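Non-structural protein 3 (Porcine deltacoronavirus, PDB 6LN0) probably cleaves the viral polyprotein through a zinc-containing papain-like peptidase domain and probably binds ADP-ribose through a macro domain. Local coordinates at residues 48-51 against 56-59; 136-141 against 149-154; 231-236 against 304-309; 398-403 against 409-414. All coordinates share one frame; numbering follows the deposited sequence.

Contact 1 (48-51 against 56-59); sequences AIAK and KYQE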
loop_
_atom_site.group_PDB
_atom_site.type_symbol
_atom_site.label_atom_id
_atom_site.label_comp_id
_atom_site.label_asym_id
_atom_site.label_seq_id
_atom_site.Cartn_x
_atom_site.Cartn_y
_atom_site.Cartn_z
ATOM N N ALA A 48 18.079 -37.205 26.941
ATOM C CA ALA A 48 18.727 -37.482 25.663
ATOM C C ALA A 48 20.104 -36.841 25.595
ATOM O O ALA A 48 20.982 -37.316 24.862
ATOM C CB ALA A 48 17.854 -36.998 24.510
ATOM N N ILE A 49 20.301 -35.756 26.343
ATOM C CA ILE A 49 21.607 -35.115 26.413
ATOM C C ILE A 49 22.515 -35.902 27.342
ATOM O O ILE A 49 23.687 -36.140 27.035
ATOM C CB ILE A 49 21.454 -33.645 26.869
ATOM C CG1 ILE A 49 20.715 -32.823 25.813
ATOM C CG2 ILE A 49 22.819 -33.017 27.151
ATOM C CD1 ILE A 49 20.153 -31.474 26.333
ATOM N N ALA A 50 21.970 -36.314 28.485
ATOM C CA ALA A 50 22.719 -37.094 29.457
ATOM C C ALA A 50 23.277 -38.372 28.841
ATOM O O ALA A 50 24.445 -38.714 29.065
ATOM C CB ALA A 50 21.829 -37.411 30.658
ATOM N N LYS A 51 22.478 -39.093 28.055
ATOM C CA LYS A 51 23.003 -40.296 27.417
ATOM C C LYS A 51 23.716 -39.985 26.112
ATOM O O LYS A 51 23.696 -40.792 25.172
ATOM C CB LYS A 51 21.901 -41.351 27.240
ATOM C CG LYS A 51 20.780 -41.013 26.293
ATOM C CD LYS A 51 20.173 -42.280 25.695
ATOM C CE LYS A 51 21.153 -42.948 24.747
ATOM N NZ LYS A 51 21.873 -41.962 23.879
ATOM N N LYS A 56 30.179 -40.073 33.220
ATOM C CA LYS A 56 30.921 -39.098 34.016
ATOM C C LYS A 56 30.222 -37.740 33.996
ATOM O O LYS A 56 30.247 -37.002 34.991
ATOM C CB LYS A 56 32.369 -38.989 33.521
ATOM C CG LYS A 56 33.233 -40.253 33.763
ATOM C CD LYS A 56 33.867 -40.260 35.170
ATOM C CE LYS A 56 34.614 -41.560 35.485
ATOM N NZ LYS A 56 34.060 -42.263 36.688
ATOM N N TYR A 57 29.555 -37.409 32.893
ATOM C CA TYR A 57 28.710 -36.213 32.888
ATOM C C TYR A 57 27.651 -36.294 33.983
ATOM O O TYR A 57 27.504 -35.366 34.791
ATOM C CB TYR A 57 28.078 -36.026 31.507
ATOM C CG TYR A 57 26.879 -35.108 31.485
ATOM C CD1 TYR A 57 27.035 -33.727 31.401
ATOM C CD2 TYR A 57 25.590 -35.616 31.540
ATOM C CE1 TYR A 57 25.946 -32.892 31.392
ATOM C CE2 TYR A 57 24.492 -34.782 31.532
ATOM C CZ TYR A 57 24.675 -33.429 31.457
ATOM O OH TYR A 57 23.576 -32.615 31.447
ATOM N N GLN A 58 26.940 -37.427 34.066
ATOM C CA GLN A 58 25.872 -37.546 35.058
ATOM C C GLN A 58 26.399 -37.513 36.490
ATOM O O GLN A 58 25.708 -36.995 37.388
ATOM C CB GLN A 58 25.063 -38.822 34.823
ATOM C CG GLN A 58 23.846 -38.935 35.739
ATOM C CD GLN A 58 22.975 -37.699 35.679
ATOM O OE1 GLN A 58 22.458 -37.340 34.612
ATOM N NE2 GLN A 58 22.814 -37.028 36.823
ATOM N N GLU A 59 27.603 -38.055 36.733
ATOM C CA GLU A 59 28.155 -38.033 38.089
ATOM C C GLU A 59 28.506 -36.615 38.516
ATOM O O GLU A 59 28.276 -36.228 39.670
ATOM C CB GLU A 59 29.401 -38.928 38.199
ATOM C CG GLU A 59 29.329 -40.210 37.381
ATOM C CD GLU A 59 30.526 -41.148 37.569
ATOM O OE1 GLU A 59 30.335 -42.387 37.424
ATOM O OE2 GLU A 59 31.652 -40.660 37.831
#

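Contact 2 (136-141 against 149-154); sequences DAFRKA and VTLVTM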
loop_
_atom_site.group_PDB
_atom_site.type_symbol
_atom_site.label_atom_id
_atom_site.label_comp_id
_atom_site.label_asym_id
_atom_site.label_seq_id
_atom_site.Cartn_x
_atom_site.Cartn_y
_atom_site.Cartn_z
ATOM N N ASP A 136 7.339 -17.731 21.258
ATOM C CA ASP A 136 7.168 -16.283 21.308
ATOM C C ASP A 136 8.101 -15.653 22.336
ATOM O O ASP A 136 8.726 -14.615 22.067
ATOM C CB ASP A 136 5.705 -15.928 21.609
ATOM C CG ASP A 136 5.449 -14.420 21.609
ATOM O OD1 ASP A 136 5.778 -13.745 20.595
ATOM O OD2 ASP A 136 4.922 -13.922 22.639
ATOM N N ALA A 137 8.192 -16.259 23.530
ATOM C CA ALA A 137 9.182 -15.811 24.506
ATOM C C ALA A 137 10.565 -15.759 23.877
ATOM O O ALA A 137 11.339 -14.831 24.132
ATOM C CB ALA A 137 9.182 -16.729 25.727
ATOM N N PHE A 138 10.866 -16.721 23.007
ATOM C CA PHE A 138 12.210 -16.821 22.457
ATOM C C PHE A 138 12.507 -15.672 21.501
ATOM O O PHE A 138 13.598 -15.085 21.557
ATOM C CB PHE A 138 12.394 -18.164 21.757
ATOM C CG PHE A 138 13.519 -18.185 20.774
ATOM C CD1 PHE A 138 14.832 -18.253 21.207
ATOM C CD2 PHE A 138 13.265 -18.157 19.415
ATOM C CE1 PHE A 138 15.879 -18.284 20.300
ATOM C CE2 PHE A 138 14.294 -18.185 18.498
ATOM C CZ PHE A 138 15.612 -18.247 18.940
ATOM N N ARG A 139 11.560 -15.337 20.612
ATOM C CA ARG A 139 11.810 -14.210 19.716
ATOM C C ARG A 139 11.862 -12.895 20.490
ATOM O O ARG A 139 12.649 -12.010 20.145
ATOM C CB ARG A 139 10.770 -14.163 18.596
ATOM C CG ARG A 139 9.366 -14.579 19.006
ATOM C CD ARG A 139 8.440 -14.748 17.788
ATOM N NE ARG A 139 8.734 -13.767 16.746
ATOM C CZ ARG A 139 8.170 -12.567 16.662
ATOM N NH1 ARG A 139 7.262 -12.185 17.562
ATOM N NH2 ARG A 139 8.522 -11.752 15.674
ATOM N N LYS A 140 11.090 -12.771 21.570
ATOM C CA LYS A 140 11.208 -11.589 22.422
ATOM C C LYS A 140 12.590 -11.487 23.077
ATOM O O LYS A 140 13.052 -10.380 23.380
ATOM C CB LYS A 140 10.116 -11.603 23.499
ATOM C CG LYS A 140 8.751 -11.075 23.043
ATOM C CD LYS A 140 7.721 -11.205 24.163
ATOM C CE LYS A 140 6.323 -10.825 23.694
ATOM N NZ LYS A 140 5.279 -11.568 24.470
ATOM N N ALA A 141 13.263 -12.621 23.314
ATOM C CA ALA A 141 14.543 -12.603 24.011
ATOM C C ALA A 141 15.739 -12.696 23.082
ATOM O O ALA A 141 16.841 -12.267 23.466
ATOM C CB ALA A 141 14.614 -13.744 25.030
ATOM N N VAL A 149 21.312 -19.802 15.022
ATOM C CA VAL A 149 20.671 -20.380 16.209
ATOM C C VAL A 149 19.764 -21.529 15.787
ATOM O O VAL A 149 19.039 -21.427 14.793
ATOM C CB VAL A 149 19.848 -19.341 17.002
ATOM C CG1 VAL A 149 19.270 -19.987 18.245
ATOM C CG2 VAL A 149 20.704 -18.159 17.371
ATOM N N THR A 150 19.770 -22.609 16.566
ATOM C CA THR A 150 19.073 -23.839 16.216
ATOM C C THR A 150 18.112 -24.218 17.329
ATOM O O THR A 150 18.545 -24.504 18.448
ATOM C CB THR A 150 20.070 -24.974 15.993
ATOM O OG1 THR A 150 20.871 -24.694 14.841
ATOM C CG2 THR A 150 19.337 -26.285 15.803
ATOM N N LEU A 151 16.821 -24.237 17.025
ATOM C CA LEU A 151 15.843 -24.827 17.924
ATOM C C LEU A 151 15.478 -26.217 17.444
ATOM O O LEU A 151 15.581 -26.540 16.258
ATOM C CB LEU A 151 14.571 -23.999 18.034
ATOM C CG LEU A 151 14.663 -22.495 18.114
ATOM C CD1 LEU A 151 14.553 -22.044 16.700
ATOM C CD2 LEU A 151 13.503 -21.967 18.929
ATOM N N VAL A 152 15.021 -27.031 18.385
ATOM C CA VAL A 152 14.839 -28.457 18.173
ATOM C C VAL A 152 13.463 -28.838 18.680
ATOM O O VAL A 152 13.093 -28.480 19.805
ATOM C CB VAL A 152 15.928 -29.284 18.884
ATOM C CG1 VAL A 152 15.635 -30.781 18.742
ATOM C CG2 VAL A 152 17.308 -28.935 18.329
ATOM N N THR A 153 12.720 -29.591 17.862
ATOM C CA THR A 153 11.306 -29.810 18.144
ATOM C C THR A 153 10.949 -31.295 18.321
ATOM O O THR A 153 10.864 -31.771 19.458
ATOM C CB THR A 153 10.470 -29.123 17.041
ATOM O OG1 THR A 153 9.074 -29.362 17.246
ATOM C CG2 THR A 153 10.901 -29.536 15.601
ATOM N N MET A 154 10.767 -32.031 17.215
ATOM C CA MET A 154 10.102 -33.347 17.175
ATOM C C MET A 154 8.589 -33.254 17.427
ATOM O O MET A 154 8.001 -34.132 18.060
ATOM C CB MET A 154 10.738 -34.337 18.146
ATOM C CG MET A 154 11.960 -35.037 17.627
ATOM S SD MET A 154 12.338 -36.322 18.804
ATOM C CE MET A 154 11.437 -35.747 20.252
#

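Contact 3 (231-236 against 304-309); sequences YCVYLK and NRRVGE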
loop_
_atom_site.group_PDB
_atom_site.type_symbol
_atom_site.label_atom_id
_atom_site.label_comp_id
_atom_site.label_asym_id
_atom_site.label_seq_id
_atom_site.Cartn_x
_atom_site.Cartn_y
_atom_site.Cartn_z
ATOM N N TYR A 231 -4.864 7.595 -7.869
ATOM C CA TYR A 231 -5.434 6.324 -8.290
ATOM C C TYR A 231 -6.270 5.716 -7.172
ATOM O O TYR A 231 -7.337 5.150 -7.420
ATOM C CB TYR A 231 -4.322 5.368 -8.729
ATOM C CG TYR A 231 -4.854 4.133 -9.393
ATOM C CD1 TYR A 231 -5.514 4.209 -10.602
ATOM C CD2 TYR A 231 -4.737 2.901 -8.788
ATOM C CE1 TYR A 231 -6.026 3.083 -11.193
ATOM C CE2 TYR A 231 -5.245 1.770 -9.375
ATOM C CZ TYR A 231 -5.870 1.855 -10.570
ATOM O OH TYR A 231 -6.372 0.710 -11.141
ATOM N N CYS A 232 -5.804 5.840 -5.931
ATOM C CA CYS A 232 -6.576 5.372 -4.789
ATOM C C CYS A 232 -7.901 6.092 -4.713
ATOM O O CYS A 232 -8.961 5.453 -4.582
ATOM C CB CYS A 232 -5.789 5.605 -3.502
ATOM S SG CYS A 232 -4.529 4.408 -3.181
ATOM N N VAL A 233 -7.856 7.431 -4.793
ATOM C CA VAL A 233 -9.083 8.203 -4.812
ATOM C C VAL A 233 -9.997 7.694 -5.915
ATOM O O VAL A 233 -11.212 7.521 -5.724
ATOM C CB VAL A 233 -8.765 9.696 -4.993
ATOM C CG1 VAL A 233 -10.057 10.494 -5.229
ATOM C CG2 VAL A 233 -7.947 10.250 -3.805
ATOM N N TYR A 234 -9.412 7.387 -7.068
ATOM C CA TYR A 234 -10.204 6.909 -8.192
ATOM C C TYR A 234 -10.901 5.601 -7.853
ATOM O O TYR A 234 -12.108 5.450 -8.073
ATOM C CB TYR A 234 -9.312 6.737 -9.418
ATOM C CG TYR A 234 -9.922 5.877 -10.490
ATOM C CD1 TYR A 234 -10.946 6.381 -11.281
ATOM C CD2 TYR A 234 -9.467 4.562 -10.733
ATOM C CE1 TYR A 234 -11.525 5.623 -12.290
ATOM C CE2 TYR A 234 -10.056 3.777 -11.765
ATOM C CZ TYR A 234 -11.101 4.342 -12.531
ATOM O OH TYR A 234 -11.742 3.668 -13.549
ATOM N N LEU A 235 -10.158 4.642 -7.309
ATOM C CA LEU A 235 -10.732 3.338 -7.001
ATOM C C LEU A 235 -11.872 3.454 -5.998
ATOM O O LEU A 235 -12.903 2.785 -6.136
ATOM C CB LEU A 235 -9.649 2.389 -6.465
ATOM C CG LEU A 235 -8.604 1.965 -7.495
ATOM C CD1 LEU A 235 -7.398 1.296 -6.826
ATOM C CD2 LEU A 235 -9.252 1.044 -8.505
ATOM N N LYS A 236 -11.700 4.276 -4.969
ATOM C CA LYS A 236 -12.749 4.398 -3.967
ATOM C C LYS A 236 -13.969 5.153 -4.510
ATOM O O LYS A 236 -15.109 4.777 -4.217
ATOM C CB LYS A 236 -12.182 5.058 -2.715
ATOM C CG LYS A 236 -11.196 4.172 -1.976
ATOM C CD LYS A 236 -10.524 4.922 -0.848
ATOM C CE LYS A 236 -10.665 4.152 0.469
ATOM N NZ LYS A 236 -9.359 4.017 1.185
ATOM N N ASN A 304 -8.314 16.291 -8.274
ATOM C CA ASN A 304 -7.966 16.330 -6.855
ATOM C C ASN A 304 -9.124 16.873 -6.018
ATOM O O ASN A 304 -8.967 17.769 -5.193
ATOM C CB ASN A 304 -6.688 17.137 -6.623
ATOM C CG ASN A 304 -5.502 16.535 -7.322
ATOM O OD1 ASN A 304 -5.107 15.422 -7.018
ATOM N ND2 ASN A 304 -4.930 17.258 -8.267
ATOM N N ARG A 305 -10.299 16.309 -6.232
ATOM C CA ARG A 305 -11.465 16.640 -5.439
ATOM C C ARG A 305 -11.970 15.385 -4.758
ATOM O O ARG A 305 -11.661 14.266 -5.171
ATOM C CB ARG A 305 -12.591 17.229 -6.302
ATOM C CG ARG A 305 -12.154 18.379 -7.149
ATOM C CD ARG A 305 -11.800 19.563 -6.283
ATOM N NE ARG A 305 -11.501 20.710 -7.125
ATOM C CZ ARG A 305 -11.109 21.889 -6.662
ATOM N NH1 ARG A 305 -10.966 22.063 -5.351
ATOM N NH2 ARG A 305 -10.864 22.889 -7.508
ATOM N N ARG A 306 -12.783 15.579 -3.732
ATOM C CA ARG A 306 -13.524 14.488 -3.130
ATOM C C ARG A 306 -15.014 14.743 -3.298
ATOM O O ARG A 306 -15.473 15.886 -3.285
ATOM C CB ARG A 306 -13.167 14.324 -1.655
ATOM C CG ARG A 306 -11.663 14.323 -1.383
ATOM C CD ARG A 306 -10.931 13.253 -2.207
ATOM N NE ARG A 306 -11.434 11.898 -1.953
ATOM C CZ ARG A 306 -10.988 11.087 -0.991
ATOM N NH1 ARG A 306 -10.018 11.484 -0.175
ATOM N NH2 ARG A 306 -11.514 9.876 -0.850
ATOM N N VAL A 307 -15.765 13.660 -3.471
ATOM C CA VAL A 307 -17.211 13.764 -3.599
ATOM C C VAL A 307 -17.791 14.481 -2.390
ATOM O O VAL A 307 -17.463 14.166 -1.239
ATOM C CB VAL A 307 -17.808 12.366 -3.776
ATOM C CG1 VAL A 307 -17.605 11.909 -5.197
ATOM C CG2 VAL A 307 -17.126 11.400 -2.835
ATOM N N GLY A 308 -18.663 15.453 -2.649
ATOM C CA GLY A 308 -19.166 16.332 -1.615
ATOM C C GLY A 308 -18.519 17.697 -1.718
ATOM O O GLY A 308 -19.160 18.732 -1.512
ATOM N N GLU A 309 -17.235 17.695 -2.059
ATOM C CA GLU A 309 -16.486 18.915 -2.312
ATOM C C GLU A 309 -16.890 19.487 -3.659
ATOM O O GLU A 309 -17.327 18.760 -4.564
ATOM C CB GLU A 309 -14.995 18.597 -2.287
ATOM C CG GLU A 309 -13.997 19.713 -2.288
ATOM C CD GLU A 309 -12.588 19.120 -2.239
ATOM O OE1 GLU A 309 -12.489 17.861 -2.183
ATOM O OE2 GLU A 309 -11.594 19.891 -2.266
#

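Contact 4 (398-403 against 409-414); sequences HCWYTN and NGYDTK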
loop_
_atom_site.group_PDB
_atom_site.type_symbol
_atom_site.label_atom_id
_atom_site.label_comp_id
_atom_site.label_asym_id
_atom_site.label_seq_id
_atom_site.Cartn_x
_atom_site.Cartn_y
_atom_site.Cartn_z
ATOM N N HIS A 398 -22.597 27.719 -7.847
ATOM C CA HIS A 398 -23.258 26.769 -8.725
ATOM C C HIS A 398 -22.773 27.054 -10.139
ATOM O O HIS A 398 -22.439 28.195 -10.470
ATOM C CB HIS A 398 -24.792 26.881 -8.626
ATOM C CG HIS A 398 -25.542 25.869 -9.443
ATOM N ND1 HIS A 398 -25.431 24.509 -9.236
ATOM C CD2 HIS A 398 -26.432 26.020 -10.456
ATOM C CE1 HIS A 398 -26.211 23.869 -10.091
ATOM N NE2 HIS A 398 -26.828 24.762 -10.845
ATOM N N CYS A 399 -22.696 26.013 -10.960
ATOM C CA CYS A 399 -22.245 26.158 -12.336
ATOM C C CYS A 399 -23.046 25.206 -13.198
ATOM O O CYS A 399 -23.497 24.157 -12.723
ATOM C CB CYS A 399 -20.732 25.893 -12.475
ATOM S SG CYS A 399 -20.199 24.245 -12.136
ATOM N N TRP A 400 -23.231 25.575 -14.462
ATOM C CA TRP A 400 -24.195 24.826 -15.247
ATOM C C TRP A 400 -23.897 25.047 -16.713
ATOM O O TRP A 400 -23.375 26.097 -17.102
ATOM C CB TRP A 400 -25.637 25.252 -14.925
ATOM C CG TRP A 400 -25.962 26.654 -15.369
ATOM C CD1 TRP A 400 -26.413 27.027 -16.596
ATOM C CD2 TRP A 400 -25.850 27.865 -14.598
ATOM N NE1 TRP A 400 -26.596 28.393 -16.645
ATOM C CE2 TRP A 400 -26.260 28.930 -15.431
ATOM C CE3 TRP A 400 -25.457 28.152 -13.286
ATOM C CZ2 TRP A 400 -26.287 30.254 -14.998
ATOM C CZ3 TRP A 400 -25.476 29.475 -12.859
ATOM C CH2 TRP A 400 -25.894 30.507 -13.712
ATOM N N TYR A 401 -24.246 24.052 -17.519
ATOM C CA TYR A 401 -24.108 24.180 -18.958
ATOM C C TYR A 401 -25.292 24.948 -19.531
ATOM O O TYR A 401 -26.435 24.786 -19.094
ATOM C CB TYR A 401 -24.022 22.805 -19.608
ATOM C CG TYR A 401 -24.134 22.860 -21.107
ATOM C CD1 TYR A 401 -23.262 23.643 -21.857
ATOM C CD2 TYR A 401 -25.106 22.135 -21.778
ATOM C CE1 TYR A 401 -23.362 23.700 -23.234
ATOM C CE2 TYR A 401 -25.211 22.184 -23.154
ATOM C CZ TYR A 401 -24.336 22.969 -23.879
ATOM O OH TYR A 401 -24.438 23.024 -25.252
ATOM N N THR A 402 -25.013 25.791 -20.510
ATOM C CA THR A 402 -26.057 26.463 -21.259
ATOM C C THR A 402 -25.639 26.497 -22.717
ATOM O O THR A 402 -24.536 26.945 -23.036
ATOM C CB THR A 402 -26.310 27.882 -20.725
ATOM O OG1 THR A 402 -27.117 28.607 -21.657
ATOM C CG2 THR A 402 -25.004 28.633 -20.505
ATOM N N ASN A 403 -26.490 25.969 -23.589
ATOM C CA ASN A 403 -26.355 26.266 -25.000
ATOM C C ASN A 403 -26.661 27.745 -25.211
ATOM O O ASN A 403 -27.238 28.410 -24.356
ATOM C CB ASN A 403 -27.282 25.370 -25.822
ATOM C CG ASN A 403 -26.712 25.017 -27.172
ATOM O OD1 ASN A 403 -26.358 25.899 -27.964
ATOM N ND2 ASN A 403 -26.611 23.710 -27.447
ATOM N N ASN A 409 -29.401 24.069 -18.243
ATOM C CA ASN A 409 -29.581 22.962 -17.291
ATOM C C ASN A 409 -29.567 23.404 -15.822
ATOM O O ASN A 409 -29.687 22.556 -14.921
ATOM C CB ASN A 409 -28.501 21.908 -17.526
ATOM C CG ASN A 409 -28.646 21.236 -18.863
ATOM O OD1 ASN A 409 -29.033 21.864 -19.848
ATOM N ND2 ASN A 409 -28.376 19.941 -18.901
ATOM N N GLY A 410 -29.417 24.708 -15.569
ATOM C CA GLY A 410 -29.463 25.308 -14.247
ATOM C C GLY A 410 -30.325 26.564 -14.219
ATOM O O GLY A 410 -31.471 26.545 -14.690
ATOM N N TYR A 411 -29.791 27.670 -13.693
ATOM C CA TYR A 411 -30.542 28.911 -13.529
ATOM C C TYR A 411 -30.448 29.789 -14.787
ATOM O O TYR A 411 -29.704 29.505 -15.729
ATOM C CB TYR A 411 -30.039 29.685 -12.301
ATOM C CG TYR A 411 -29.839 28.840 -11.056
ATOM C CD1 TYR A 411 -28.855 29.158 -10.125
ATOM C CD2 TYR A 411 -30.642 27.725 -10.804
ATOM C CE1 TYR A 411 -28.673 28.382 -8.980
ATOM C CE2 TYR A 411 -30.468 26.945 -9.667
ATOM C CZ TYR A 411 -29.487 27.277 -8.758
ATOM O OH TYR A 411 -29.314 26.495 -7.630
ATOM N N ASP A 412 -31.219 30.875 -14.800
ATOM C CA ASP A 412 -31.126 31.875 -15.858
ATOM C C ASP A 412 -31.057 33.262 -15.241
ATOM O O ASP A 412 -31.809 34.181 -15.577
ATOM C CB ASP A 412 -32.284 31.757 -16.849
ATOM C CG ASP A 412 -32.120 32.681 -18.050
ATOM O OD1 ASP A 412 -31.072 32.589 -18.738
ATOM O OD2 ASP A 412 -33.039 33.500 -18.293
ATOM N N THR A 413 -30.156 33.409 -14.281
ATOM C CA THR A 413 -29.823 34.719 -13.767
ATOM C C THR A 413 -28.593 35.236 -14.508
ATOM O O THR A 413 -28.090 34.608 -15.449
ATOM C CB THR A 413 -29.594 34.657 -12.258
ATOM O OG1 THR A 413 -28.960 35.865 -11.817
ATOM C CG2 THR A 413 -28.715 33.462 -11.909
ATOM N N LYS A 414 -28.114 36.406 -14.092
ATOM C CA LYS A 414 -26.855 36.922 -14.604
ATOM C C LYS A 414 -25.714 36.197 -13.909
ATOM O O LYS A 414 -25.701 36.055 -12.680
ATOM C CB LYS A 414 -26.740 38.438 -14.406
ATOM C CG LYS A 414 -26.476 38.895 -12.974
ATOM C CD LYS A 414 -25.649 40.174 -12.920
ATOM C CE LYS A 414 -26.243 41.142 -11.893
ATOM N NZ LYS A 414 -25.544 42.454 -11.834
#

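Contact 1 (48-51 against 56-59)
Ala-50 and Tyr-57 make the main touch between the two helices. The CE2 corner of the tyrosine ring meets the alanine twice. CE2 of Tyr-57 is 3.6 Å from CA of Ala-50, so the ring presses on the helix backbone. The same CE2 of Tyr-57 lies 3.8 Å from CB of Ala-50. Gln-58 adds a lighter contact: its OE1 is 4.0 Å from CB of Ala-50. Ile-49 reaches the ring end loosely, with CG2 4.4 Å from OH of Tyr-57. No hydrogen bond joins the two segments.

The tyrosine CB points at helix 44-53. CG of Tyr-57 stands opposite the backbone N (chi1 162°), which extends the ring across the gap. The Gln-58 chain instead bends at chi2 (53°), and this brings its amide oxygen round to the alanine methyl.

The polar ends are held by the second shell. OH of Tyr-57 hydrogen-bonds to NE2 of His-88. OE1 of Gln-58 bonds to ND2 of Asn-41, and NE2 of Gln-58 bonds to OD1 of Asn-62. On the exposed side of the second helix, NZ of Lys-56 forms a salt bridge to OE2 of Glu-59 at 3.1 Å.

Helices 44-53 and 55-64 follow each other directly in the macro domain. Ile-49 and Tyr-57 both rest on Asn-33 of strand 29-34 and Ile-86 of strand 83-89, so the pair packs against the central sheet.

Contact 2 (136-141 against 149-154)
The Phe-138 ring receives Leu-151 over one face. CD2 of Leu-151 sits 3.8 Å above the ring plane, shifted toward the rim. It forms a CH-pi contact, 4.0 Å from the ring centroid and 18° off the ring normal. Val-149 meets the far end of the same ring at an oblique angle, with its CG1 4.1 Å from CZ of Phe-138. The Phe-138 ring is extended from the helix by a chi1 of 160°, which carries it down to the strand. All three side chains are buried.

Helix 131-141 is the crossover of a beta-alpha-beta unit. It links strand 117-120 to strand 146-152, which are parallel neighbours in the central sheet of the macro domain. Val-149 and Leu-151 lie on the sheet surface facing the helix. Thr-150 between them points to the other surface, and its OG1 bonds to NE2 of His-116. Val-14 of strand 10-17 touches both Phe-138 and Leu-151 and widens the apolar patch.

The outer side of the helix is charged. NZ of Lys-140 forms a salt bridge to OD2 of Asp-136 at 3.0 Å. NH1 of Arg-139 makes a longer one to OD1 of Asp-136, at 3.7 Å.

Contact 3 (231-236 against 304-309)
Van der Waals contact joins Val-233 to Arg-306. CG1 of Val-233 is 3.8 Å from NE of Arg-306 and 4.1 Å from the backbone O of Arg-305. CG2 of Val-233 lies 4.2 Å above the centre of one face of the Arg-306 guanidinium. Bends at chi2 (-55°) and chi3 (-58°) turn the flat group to meet that methyl.

No hydrogen bond joins the two segments. Arg-306 to Glu-309 form a type II beta turn, closed by N of Glu-309 bonding to O of Arg-306 at 2.8 Å. Gly-308 takes the positive phi of that turn. The Glu-309 side chain turns back, and its OE1 accepts the N-H of Arg-306 at 2.8 Å, from above the carboxylate plane. Just before the turn, OD1 of Asn-304 bonds to NE2 of Gln-230, a polar link to helix 228-237.

The one charged pair is long: NH1 of Arg-305 makes a salt bridge to OE2 of Glu-309 at 3.8 Å. NH2 of Arg-305 bonds to OE1 of Gln-315.

The contact ties helix 228-237 to the loop between helices 293-302 and 313-322, probably in the helical thumb of the peptidase. Arg-306 takes part through its flat face and aliphatic chain, not through its charge. The join is small and at the surface; two bonds to Glu-309 brace the turn, while Gln-230 and Gln-315 hold the loop from outside.

Contact 4 (398-403 against 409-414)
Strand 398-402 is an edge strand of the peptidase's large sheet, and the chain that leaves it loops back over it at 409-414. One hydrogen bond holds the return: N of Asn-409 donates to O of Tyr-401 at 3.2 Å, nearly straight (167°). Gly-410, without a side chain, brings its N 3.9 Å from CB of Trp-400.

Trp-400, His-398 and Tyr-411 form an aromatic cluster. CG of Trp-400 lies between its backbone N and carbonyl carbon (chi1 68°), which lays the indole under the loop. O of Tyr-411 sits 3.1 Å above the indole plane toward its rim. It is 3.4 Å from NE1 of Trp-400, but the angle is too poor for a hydrogen bond. CD2 of His-398 lies over one face of the Tyr-411 ring, 3.6 Å from its CE1. Those rings tilt by 33°. The rings of Trp-400 and Tyr-411 meet obliquely, CZ3 to CD1 4.4 Å.

His-398 also touches Cys-260 at the start of helix 260-270, a pairing consistent with the Cys-His active site of papain-like peptidases. Tyr-401 and Asn-409 rest on Asn-267 of that helix. Strand 391-395 pairs with 398-402 on its inner side, and strand 250-253 meets Tyr-401 and Asn-409.

Overall arrangement
The four contacts follow one another along the chain; none nests or crosses. Contact 1 closes a short helix-helix turn near the N terminus. Contact 2 closes the last helix-to-strand return of the macro domain's sheet. Their centres are 24 Å apart; contact 1 packs on that sheet and contact 2 joins a helix to one of its strands. Contact 3 closes a longer loop, of 67 intervening residues, within the helical part of the peptidase. Contact 4 closes a tight loop at the edge of the peptidase's large sheet, its centre 25 Å from that of contact 3. Contacts 1 and 4 lie 96 Å apart between centres, on opposite sides of the chain's centre, reflecting the elongated multidomain layout.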